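Local coordinates for GTPase-activating protein BEM3 (Saccharomyces cerevisiae S288C, PDB 6FSF), which activates GTP hydrolysis by the small GTPase CDC42 and less efficiently RHO1, this chain being the part that holds its tandem PX and PH domains, at residues Glu14-Ile19 against Leu119-Phe124; Leu24-Arg29 against Leu35-Ala40; Ser157-Arg162 against Phe201-Gly206. All coordinates share one frame; numbering follows the deposited sequence.

Interactions 1 and 2 belong to the PX domain; interaction 3, in the PH domain, lies across the chain's centre from interaction 1, their centres about 36 Å apart. Interaction 1 is small and buried, a single aromatic ring on helix 115-125 with no polar bond across it. Interaction 2, a bulged hairpin near the middle of the chain, is far larger and ruled by backbone hydrogen bonds, with Leu-38 packed on Tyr-28. Interaction 3 is partly buried, an indole N-H joining the chain before strand 160-167 to a loop. The turn of interaction 1 leads into strand 19-29, whose far half forms interaction 2. Interactions 2 and 3 touch across the domain boundary, where Leu-27, Leu-35 and Arg-29 pack on Val-161.

Interaction 1: residues Glu14-Ile19 against Leu119-Phe124; sequences EDFGTI and LKIAQF
Phe-16 carries the whole contact, driving the far end of its ring against one turn of helix 115-125 at Ile-121 and Ala-122. Its CE2 lies 3.9 Å from CG2 of Ile-121, the methyl branch approaching the ring obliquely. The leading atom, CZ, sits 4.1 Å from CB of Ala-122 and 3.9 Å from the backbone N of Ala-122, which lies at the ring edge. A chi1 of -76° sets CG of Phe-16 beside its own backbone N and sends the ring out from the 3-10 turn toward the helix. All three touching residues are buried. Phe-108 meets the same ring edge to face and Val-11 also touches it, while Met-67 and Phe-113 pack on Ile-121.

The other side of the 3-10 turn is loose. Glu-14 is exposed and poorly ordered, and Asp-15, Gly-17 and Thr-18 also face solvent. The turn is held partly by its own bonds: the Asp-15 carbonyl oxygen accepts from the Thr-18 backbone N at 3.2 Å and from its OG1 at 2.9 Å, the hydroxyl lying in the carbonyl plane. Arg-44 adds bonds to Gly-17 O and the Thr-18 backbone. The arrangement belongs to the PX fold, where one phenylalanine packs the chain before the first strand against a helix of the helical subdomain.

Interaction 2: residues Leu24-Arg29 against Leu35-Ala40; sequences LSTLYR and LSILIA
Two residues of one strand, Leu-24 and Ser-25, sit opposite a single Leu-38 in a classic beta bulge that breaks the regular register of this antiparallel hairpin. The Leu-38 carbonyl oxygen accepts from the Leu-24 N at 2.9 Å and only weakly from the Ser-25 N, while the Leu-38 N bonds back to the Ser-25 O. The chain turns a corner at Thr-26. An ST turn braces this bend: Ser-25 OG accepts a nearly straight bond (167°) from the Leu-27 N, 2.9 Å away. Pairing resumes one residue out of step, with Tyr-28 and Ser-36 a hydrogen-bonded pair and Arg-29 opposite Leu-35 a non-hydrogen-bonded one.

On the sheet face of Tyr-28 and Leu-38, CD1 of Leu-38 stands 4.2 Å from the centroid of the Tyr-28 ring, practically on the ring normal, a CH-pi contact. CG is anti to the backbone N in both (chi1 -179° and -176°), and the two side chains cross. Ser-36 OG lies at the ring's edge, 3.6 Å from CD1 of Tyr-28. On the other sheet face Arg-29 and Leu-35 run side by side, CD2 of Leu-35 lying over the guanidinium, 3.5 Å from NH1 of Arg-29.

Strand 49-55 flanks strand 35-43, its Ser-54 hydrogen-bonded to Ser-36 OG; Leu-100 of helix 90-107 covers Thr-26 and Ile-37, whereas Glu-228, just before helix 230-240, reaches across to bond Ser-25 OG and the Thr-26 N.

Interaction 3: residues Ser157-Arg162 against Phe201-Gly206; sequences STWRVR and FGTRNG
The indole N-H of Trp-159 is donated to the carbonyl oxygen of Phe-201, with NE1 2.7 Å from O. The bond is moderately bent, 150° at the hydrogen, and the oxygen stands a little out of the ring plane. Having CG beside the backbone N (chi1 -60°) swings the tryptophan across to the loop 201-206, so that its pyrrole edge reaches the Phe-201 carbonyl and its benzo edge meets Thr-203. There the two side chains cross at about a right angle, with OG1 of Thr-203 near the ring plane and 3.5 Å from CZ2 of Trp-159. That oxygen has its hydrogen bond elsewhere, to Asp-199. The other carboxylate oxygen of Asp-199 takes the Phe-201 N, and the acid thus bonds both residues that the indole meets.

The aromatic side chain of Phe-201 serves a second contact. Its CE1 lies 3.6 Å from CB of Ser-157, an oblique approach, while Arg-148 makes a cation-pi contact with the ring. The hydroxyl of Ser-157 bonds the Arg-149 carbonyl. Pro-90 of helix 90-107 and Cys-226 of strand 221-226 also touch Trp-159, placing it between the PX helix and the PH sheet.

The chemistry implies a contact in which a single short N-H...O bond probably fixes the position of the indole, with modest packing of Ser-157 on Phe-201 beside it. Together they join the loop between strands 188-193 and 206-211 of the PH domain to the chain entering strand 160-167.

Interaction 1: residues Glu14-Ile19 against Leu119-Phe124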
loop_
_atom_site.group_PDB
_atom_site.type_symbol
_atom_site.label_atom_id
_atom_site.label_comp_id
_atom_site.label_asym_id
_atom_site.label_seq_id
_atom_site.Cartn_x
_atom_site.Cartn_y
_atom_site.Cartn_z
ATOM N N GLU A 14 -12.125 -23.653 -2.352
ATOM C CA GLU A 14 -12.743 -24.204 -1.151
ATOM C C GLU A 14 -11.947 -23.906 0.112
ATOM O O GLU A 14 -12.458 -24.142 1.213
ATOM C CB GLU A 14 -12.920 -25.719 -1.293
ATOM C CG GLU A 14 -13.817 -26.153 -2.445
ATOM C CD GLU A 14 -13.088 -26.200 -3.775
ATOM O OE1 GLU A 14 -11.846 -26.332 -3.771
ATOM O OE2 GLU A 14 -13.758 -26.100 -4.824
ATOM N N ASP A 15 -10.720 -23.403 -0.015
ATOM C CA ASP A 15 -9.858 -23.125 1.127
ATOM C C ASP A 15 -9.656 -21.634 1.366
ATOM O O ASP A 15 -8.730 -21.255 2.091
ATOM C CB ASP A 15 -8.500 -23.807 0.944
ATOM C CG ASP A 15 -8.605 -25.318 0.909
ATOM O OD1 ASP A 15 -9.538 -25.865 1.531
ATOM O OD2 ASP A 15 -7.750 -25.959 0.261
ATOM N N PHE A 16 -10.495 -20.779 0.776
ATOM C CA PHE A 16 -10.372 -19.342 0.997
ATOM C C PHE A 16 -10.579 -18.960 2.456
ATOM O O PHE A 16 -10.112 -17.897 2.881
ATOM C CB PHE A 16 -11.370 -18.580 0.127
ATOM C CG PHE A 16 -10.971 -18.484 -1.314
ATOM C CD1 PHE A 16 -9.677 -18.774 -1.714
ATOM C CD2 PHE A 16 -11.892 -18.092 -2.272
ATOM C CE1 PHE A 16 -9.311 -18.680 -3.043
ATOM C CE2 PHE A 16 -11.532 -17.997 -3.601
ATOM C CZ PHE A 16 -10.241 -18.290 -3.987
ATOM N N GLY A 17 -11.270 -19.797 3.231
ATOM C CA GLY A 17 -11.519 -19.475 4.624
ATOM C C GLY A 17 -10.313 -19.632 5.524
ATOM O O GLY A 17 -10.337 -19.150 6.661
ATOM N N THR A 18 -9.258 -20.288 5.044
ATOM C CA THR A 18 -8.074 -20.551 5.850
ATOM C C THR A 18 -6.986 -19.498 5.679
ATOM O O THR A 18 -5.872 -19.694 6.177
ATOM C CB THR A 18 -7.497 -21.928 5.512
ATOM O OG1 THR A 18 -6.854 -21.878 4.230
ATOM C CG2 THR A 18 -8.601 -22.974 5.477
ATOM N N ILE A 19 -7.270 -18.395 4.991
ATOM C CA ILE A 19 -6.261 -17.376 4.737
ATOM C C ILE A 19 -6.748 -16.031 5.258
ATOM O O ILE A 19 -7.952 -15.751 5.301
ATOM C CB ILE A 19 -5.898 -17.263 3.237
ATOM C CG1 ILE A 19 -7.115 -16.833 2.406
ATOM C CG2 ILE A 19 -5.322 -18.574 2.720
ATOM C CD1 ILE A 19 -6.773 -16.443 0.978
ATOM N N LEU A 119 -12.807 -19.882 -9.217
ATOM C CA LEU A 119 -11.578 -20.097 -9.971
ATOM C C LEU A 119 -10.961 -18.773 -10.405
ATOM O O LEU A 119 -9.739 -18.596 -10.329
ATOM C CB LEU A 119 -11.857 -20.985 -11.184
ATOM C CG LEU A 119 -10.722 -21.116 -12.204
ATOM C CD1 LEU A 119 -9.558 -21.919 -11.637
ATOM C CD2 LEU A 119 -11.235 -21.733 -13.493
ATOM N N LYS A 120 -11.793 -17.832 -10.859
ATOM C CA LYS A 120 -11.287 -16.534 -11.298
ATOM C C LYS A 120 -10.580 -15.807 -10.160
ATOM O O LYS A 120 -9.522 -15.200 -10.365
ATOM C CB LYS A 120 -12.437 -15.689 -11.845
ATOM C CG LYS A 120 -12.009 -14.504 -12.697
ATOM C CD LYS A 120 -11.585 -14.950 -14.088
ATOM C CE LYS A 120 -11.242 -13.760 -14.970
ATOM N NZ LYS A 120 -10.925 -14.166 -16.368
ATOM N N ILE A 121 -11.153 -15.854 -8.956
ATOM C CA ILE A 121 -10.510 -15.237 -7.799
ATOM C C ILE A 121 -9.198 -15.943 -7.482
ATOM O O ILE A 121 -8.191 -15.300 -7.161
ATOM C CB ILE A 121 -11.465 -15.250 -6.589
ATOM C CG1 ILE A 121 -12.758 -14.499 -6.913
ATOM C CG2 ILE A 121 -10.795 -14.644 -5.364
ATOM C CD1 ILE A 121 -13.769 -14.515 -5.786
ATOM N N ALA A 122 -9.188 -17.276 -7.567
ATOM C CA ALA A 122 -7.966 -18.028 -7.297
ATOM C C ALA A 122 -6.882 -17.692 -8.311
ATOM O O ALA A 122 -5.717 -17.495 -7.948
ATOM C CB ALA A 122 -8.262 -19.527 -7.301
ATOM N N GLN A 123 -7.250 -17.623 -9.593
ATOM C CA GLN A 123 -6.294 -17.211 -10.618
ATOM C C GLN A 123 -5.799 -15.795 -10.367
ATOM O O GLN A 123 -4.646 -15.467 -10.667
ATOM C CB GLN A 123 -6.932 -17.308 -12.001
ATOM C CG GLN A 123 -7.315 -18.712 -12.427
ATOM C CD GLN A 123 -8.110 -18.725 -13.719
ATOM O OE1 GLN A 123 -8.623 -17.693 -14.159
ATOM N NE2 GLN A 123 -8.213 -19.896 -14.334
ATOM N N PHE A 124 -6.662 -14.939 -9.818
ATOM C CA PHE A 124 -6.280 -13.558 -9.541
ATOM C C PHE A 124 -5.088 -13.496 -8.590
ATOM O O PHE A 124 -4.078 -12.848 -8.888
ATOM C CB PHE A 124 -7.482 -12.804 -8.967
ATOM C CG PHE A 124 -7.258 -11.334 -8.771
ATOM C CD1 PHE A 124 -7.326 -10.460 -9.844
ATOM C CD2 PHE A 124 -7.004 -10.823 -7.510
ATOM C CE1 PHE A 124 -7.129 -9.105 -9.666
ATOM C CE2 PHE A 124 -6.806 -9.466 -7.324
ATOM C CZ PHE A 124 -6.870 -8.607 -8.404
#

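Interaction 2: residues Leu24-Arg29 against Leu35-Ala40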
loop_
_atom_site.group_PDB
_atom_site.type_symbol
_atom_site.label_atom_id
_atom_site.label_comp_id
_atom_site.label_asym_id
_atom_site.label_seq_id
_atom_site.Cartn_x
_atom_site.Cartn_y
_atom_site.Cartn_z
ATOM N N LEU A 24 -0.717 -4.222 1.999
ATOM C CA LEU A 24 0.474 -3.619 2.583
ATOM C C LEU A 24 0.764 -2.225 2.045
ATOM O O LEU A 24 1.361 -1.409 2.758
ATOM C CB LEU A 24 1.691 -4.518 2.342
ATOM C CG LEU A 24 1.653 -5.933 2.931
ATOM C CD1 LEU A 24 2.895 -6.714 2.525
ATOM C CD2 LEU A 24 1.514 -5.894 4.445
ATOM N N SER A 25 0.350 -1.930 0.815
ATOM C CA SER A 25 0.701 -0.669 0.174
ATOM C C SER A 25 -0.142 -0.479 -1.077
ATOM O O SER A 25 -0.605 -1.444 -1.693
ATOM C CB SER A 25 2.187 -0.617 -0.192
ATOM O OG SER A 25 2.483 0.547 -0.947
ATOM N N THR A 26 -0.331 0.792 -1.442
ATOM C CA THR A 26 -0.871 1.177 -2.741
ATOM C C THR A 26 0.094 2.093 -3.489
ATOM O O THR A 26 -0.311 2.794 -4.421
ATOM C CB THR A 26 -2.235 1.855 -2.591
ATOM O OG1 THR A 26 -2.082 3.106 -1.908
ATOM C CG2 THR A 26 -3.187 0.968 -1.795
ATOM N N LEU A 27 1.370 2.100 -3.088
ATOM C CA LEU A 27 2.417 2.870 -3.752
ATOM C C LEU A 27 3.534 1.973 -4.268
ATOM O O LEU A 27 4.637 2.454 -4.546
ATOM C CB LEU A 27 2.988 3.926 -2.805
ATOM C CG LEU A 27 1.992 4.929 -2.228
ATOM C CD1 LEU A 27 2.705 5.878 -1.281
ATOM C CD2 LEU A 27 1.299 5.691 -3.344
ATOM N N TYR A 28 3.268 0.678 -4.404
ATOM C CA TYR A 28 4.283 -0.276 -4.823
ATOM C C TYR A 28 4.538 -0.172 -6.322
ATOM O O TYR A 28 3.606 -0.066 -7.122
ATOM C CB TYR A 28 3.849 -1.698 -4.463
ATOM C CG TYR A 28 4.844 -2.774 -4.835
ATOM C CD1 TYR A 28 4.680 -3.534 -5.987
ATOM C CD2 TYR A 28 5.944 -3.039 -4.027
ATOM C CE1 TYR A 28 5.584 -4.521 -6.330
ATOM C CE2 TYR A 28 6.856 -4.025 -4.360
ATOM C CZ TYR A 28 6.671 -4.763 -5.512
ATOM O OH TYR A 28 7.579 -5.744 -5.845
ATOM N N ARG A 29 5.811 -0.202 -6.698
ATOM C CA ARG A 29 6.228 -0.197 -8.095
ATOM C C ARG A 29 6.443 -1.637 -8.548
ATOM O O ARG A 29 7.303 -2.342 -8.006
ATOM C CB ARG A 29 7.502 0.626 -8.287
ATOM C CG ARG A 29 7.344 2.105 -7.965
ATOM C CD ARG A 29 7.905 2.968 -9.087
ATOM N NE ARG A 29 8.083 4.362 -8.682
ATOM C CZ ARG A 29 7.276 5.359 -9.031
ATOM N NH1 ARG A 29 6.224 5.128 -9.804
ATOM N NH2 ARG A 29 7.527 6.592 -8.610
ATOM N N LEU A 35 2.719 2.485 -10.187
ATOM C CA LEU A 35 2.158 2.358 -8.848
ATOM C C LEU A 35 1.062 1.302 -8.840
ATOM O O LEU A 35 0.155 1.325 -9.676
ATOM C CB LEU A 35 1.604 3.702 -8.377
ATOM C CG LEU A 35 2.588 4.872 -8.254
ATOM C CD1 LEU A 35 1.883 6.122 -7.745
ATOM C CD2 LEU A 35 3.754 4.508 -7.348
ATOM N N SER A 36 1.150 0.368 -7.896
ATOM C CA SER A 36 0.210 -0.742 -7.824
ATOM C C SER A 36 -0.060 -1.078 -6.363
ATOM O O SER A 36 0.524 -0.490 -5.448
ATOM C CB SER A 36 0.728 -1.958 -8.594
ATOM O OG SER A 36 1.926 -2.447 -8.014
ATOM N N ILE A 37 -0.941 -2.050 -6.155
ATOM C CA ILE A 37 -1.442 -2.415 -4.836
ATOM C C ILE A 37 -0.779 -3.724 -4.427
ATOM O O ILE A 37 -0.996 -4.766 -5.059
ATOM C CB ILE A 37 -2.973 -2.535 -4.835
ATOM C CG1 ILE A 37 -3.606 -1.207 -5.257
ATOM C CG2 ILE A 37 -3.480 -2.974 -3.471
ATOM C CD1 ILE A 37 -5.045 -1.323 -5.703
ATOM N N LEU A 38 0.034 -3.674 -3.371
ATOM C CA LEU A 38 0.726 -4.851 -2.855
ATOM C C LEU A 38 -0.129 -5.514 -1.781
ATOM O O LEU A 38 -0.541 -4.861 -0.819
ATOM C CB LEU A 38 2.091 -4.465 -2.282
ATOM C CG LEU A 38 2.976 -5.614 -1.794
ATOM C CD1 LEU A 38 3.417 -6.481 -2.964
ATOM C CD2 LEU A 38 4.179 -5.088 -1.024
ATOM N N ILE A 39 -0.384 -6.810 -1.945
ATOM C CA ILE A 39 -1.299 -7.553 -1.086
ATOM C C ILE A 39 -0.592 -8.802 -0.579
ATOM O O ILE A 39 0.028 -9.531 -1.363
ATOM C CB ILE A 39 -2.593 -7.934 -1.830
ATOM C CG1 ILE A 39 -3.323 -6.682 -2.305
ATOM C CG2 ILE A 39 -3.489 -8.787 -0.942
ATOM C CD1 ILE A 39 -4.427 -6.965 -3.285
ATOM N N ALA A 40 -0.703 -9.058 0.722
ATOM C CA ALA A 40 -0.090 -10.222 1.343
ATOM C C ALA A 40 -1.156 -11.253 1.685
ATOM O O ALA A 40 -2.225 -10.912 2.197
ATOM C CB ALA A 40 0.682 -9.825 2.601
#

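Interaction 3: residues Ser157-Arg162 against Phe201-Gly206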
loop_
_atom_site.group_PDB
_atom_site.type_symbol
_atom_site.label_atom_id
_atom_site.label_comp_id
_atom_site.label_asym_id
_atom_site.label_seq_id
_atom_site.Cartn_x
_atom_site.Cartn_y
_atom_site.Cartn_z
ATOM N N SER A 157 3.227 23.017 -4.239
ATOM C CA SER A 157 3.730 22.032 -3.281
ATOM C C SER A 157 2.921 20.744 -3.455
ATOM O O SER A 157 2.001 20.447 -2.688
ATOM C CB SER A 157 3.657 22.558 -1.845
ATOM O OG SER A 157 4.432 23.735 -1.695
ATOM N N THR A 158 3.272 19.971 -4.475
ATOM C CA THR A 158 2.641 18.686 -4.722
ATOM C C THR A 158 3.430 17.567 -4.048
ATOM O O THR A 158 4.594 17.726 -3.674
ATOM C CB THR A 158 2.531 18.416 -6.226
ATOM O OG1 THR A 158 3.823 18.555 -6.836
ATOM C CG2 THR A 158 1.562 19.395 -6.875
ATOM N N TRP A 159 2.769 16.428 -3.880
ATOM C CA TRP A 159 3.380 15.239 -3.307
ATOM C C TRP A 159 3.919 14.337 -4.411
ATOM O O TRP A 159 3.391 14.301 -5.526
ATOM C CB TRP A 159 2.377 14.464 -2.445
ATOM C CG TRP A 159 1.830 15.260 -1.299
ATOM C CD1 TRP A 159 0.685 16.002 -1.288
ATOM C CD2 TRP A 159 2.411 15.399 0.003
ATOM N NE1 TRP A 159 0.515 16.593 -0.060
ATOM C CE2 TRP A 159 1.562 16.240 0.751
ATOM C CE3 TRP A 159 3.565 14.893 0.611
ATOM C CZ2 TRP A 159 1.829 16.585 2.074
ATOM C CZ3 TRP A 159 3.829 15.239 1.926
ATOM C CH2 TRP A 159 2.965 16.078 2.643
ATOM N N ARG A 160 4.984 13.608 -4.084
ATOM C CA ARG A 160 5.626 12.692 -5.017
ATOM C C ARG A 160 6.065 11.440 -4.267
ATOM O O ARG A 160 6.502 11.517 -3.115
ATOM C CB ARG A 160 6.828 13.347 -5.709
ATOM C CG ARG A 160 7.802 14.018 -4.744
ATOM C CD ARG A 160 8.990 14.634 -5.468
ATOM N NE ARG A 160 8.602 15.701 -6.382
ATOM C CZ ARG A 160 9.439 16.297 -7.225
ATOM N NH1 ARG A 160 9.008 17.263 -8.025
ATOM N NH2 ARG A 160 10.710 15.924 -7.270
ATOM N N VAL A 161 5.949 10.292 -4.928
ATOM C CA VAL A 161 6.310 9.011 -4.328
ATOM C C VAL A 161 7.826 8.881 -4.293
ATOM O O VAL A 161 8.505 9.091 -5.305
ATOM C CB VAL A 161 5.671 7.848 -5.107
ATOM C CG1 VAL A 161 6.049 6.516 -4.480
ATOM C CG2 VAL A 161 4.159 8.018 -5.164
ATOM N N ARG A 162 8.360 8.530 -3.127
ATOM C CA ARG A 162 9.782 8.286 -2.952
ATOM C C ARG A 162 9.979 6.975 -2.210
ATOM O O ARG A 162 9.121 6.548 -1.434
ATOM C CB ARG A 162 10.464 9.422 -2.173
ATOM C CG ARG A 162 10.628 10.707 -2.959
ATOM C CD ARG A 162 11.638 10.530 -4.078
ATOM N NE ARG A 162 11.060 10.824 -5.385
ATOM C CZ ARG A 162 11.112 12.015 -5.971
ATOM N NH1 ARG A 162 11.716 13.027 -5.364
ATOM N NH2 ARG A 162 10.557 12.194 -7.162
ATOM N N PHE A 201 -2.585 20.744 2.337
ATOM C CA PHE A 201 -1.851 19.775 1.534
ATOM C C PHE A 201 -2.321 18.343 1.746
ATOM O O PHE A 201 -1.810 17.436 1.083
ATOM C CB PHE A 201 -0.350 19.869 1.832
ATOM C CG PHE A 201 0.208 21.256 1.708
ATOM C CD1 PHE A 201 0.347 21.853 0.467
ATOM C CD2 PHE A 201 0.606 21.958 2.833
ATOM C CE1 PHE A 201 0.864 23.128 0.350
ATOM C CE2 PHE A 201 1.127 23.233 2.723
ATOM C CZ PHE A 201 1.255 23.819 1.480
ATOM N N GLY A 202 -3.275 18.111 2.644
ATOM C CA GLY A 202 -3.710 16.758 2.927
ATOM C C GLY A 202 -2.697 15.951 3.707
ATOM O O GLY A 202 -2.658 14.721 3.574
ATOM N N THR A 203 -1.872 16.617 4.515
ATOM C CA THR A 203 -0.838 15.932 5.274
ATOM C C THR A 203 -1.457 14.944 6.255
ATOM O O THR A 203 -2.464 15.236 6.907
ATOM C CB THR A 203 0.022 16.955 6.016
ATOM O OG1 THR A 203 0.622 17.851 5.074
ATOM C CG2 THR A 203 1.128 16.258 6.800
ATOM N N ARG A 204 -0.849 13.762 6.344
ATOM C CA ARG A 204 -1.310 12.732 7.259
ATOM C C ARG A 204 -0.171 11.753 7.490
ATOM O O ARG A 204 0.566 11.424 6.558
ATOM C CB ARG A 204 -2.546 12.012 6.716
ATOM C CG ARG A 204 -3.191 11.068 7.702
ATOM C CD ARG A 204 -4.607 10.733 7.283
ATOM N NE ARG A 204 -5.306 9.972 8.312
ATOM C CZ ARG A 204 -5.758 10.497 9.446
ATOM N NH1 ARG A 204 -5.575 11.787 9.699
ATOM N NH2 ARG A 204 -6.387 9.733 10.328
ATOM N N ASN A 205 -0.039 11.294 8.737
ATOM C CA ASN A 205 1.075 10.434 9.143
ATOM C C ASN A 205 2.408 11.079 8.780
ATOM O O ASN A 205 3.353 10.410 8.360
ATOM C CB ASN A 205 0.959 9.045 8.511
ATOM C CG ASN A 205 -0.391 8.404 8.751
ATOM O OD1 ASN A 205 -0.978 8.543 9.825
ATOM N ND2 ASN A 205 -0.892 7.697 7.748
ATOM N N GLY A 206 2.481 12.399 8.936
ATOM C CA GLY A 206 3.610 13.142 8.419
ATOM C C GLY A 206 4.551 13.712 9.460
ATOM O O GLY A 206 4.199 13.844 10.636
#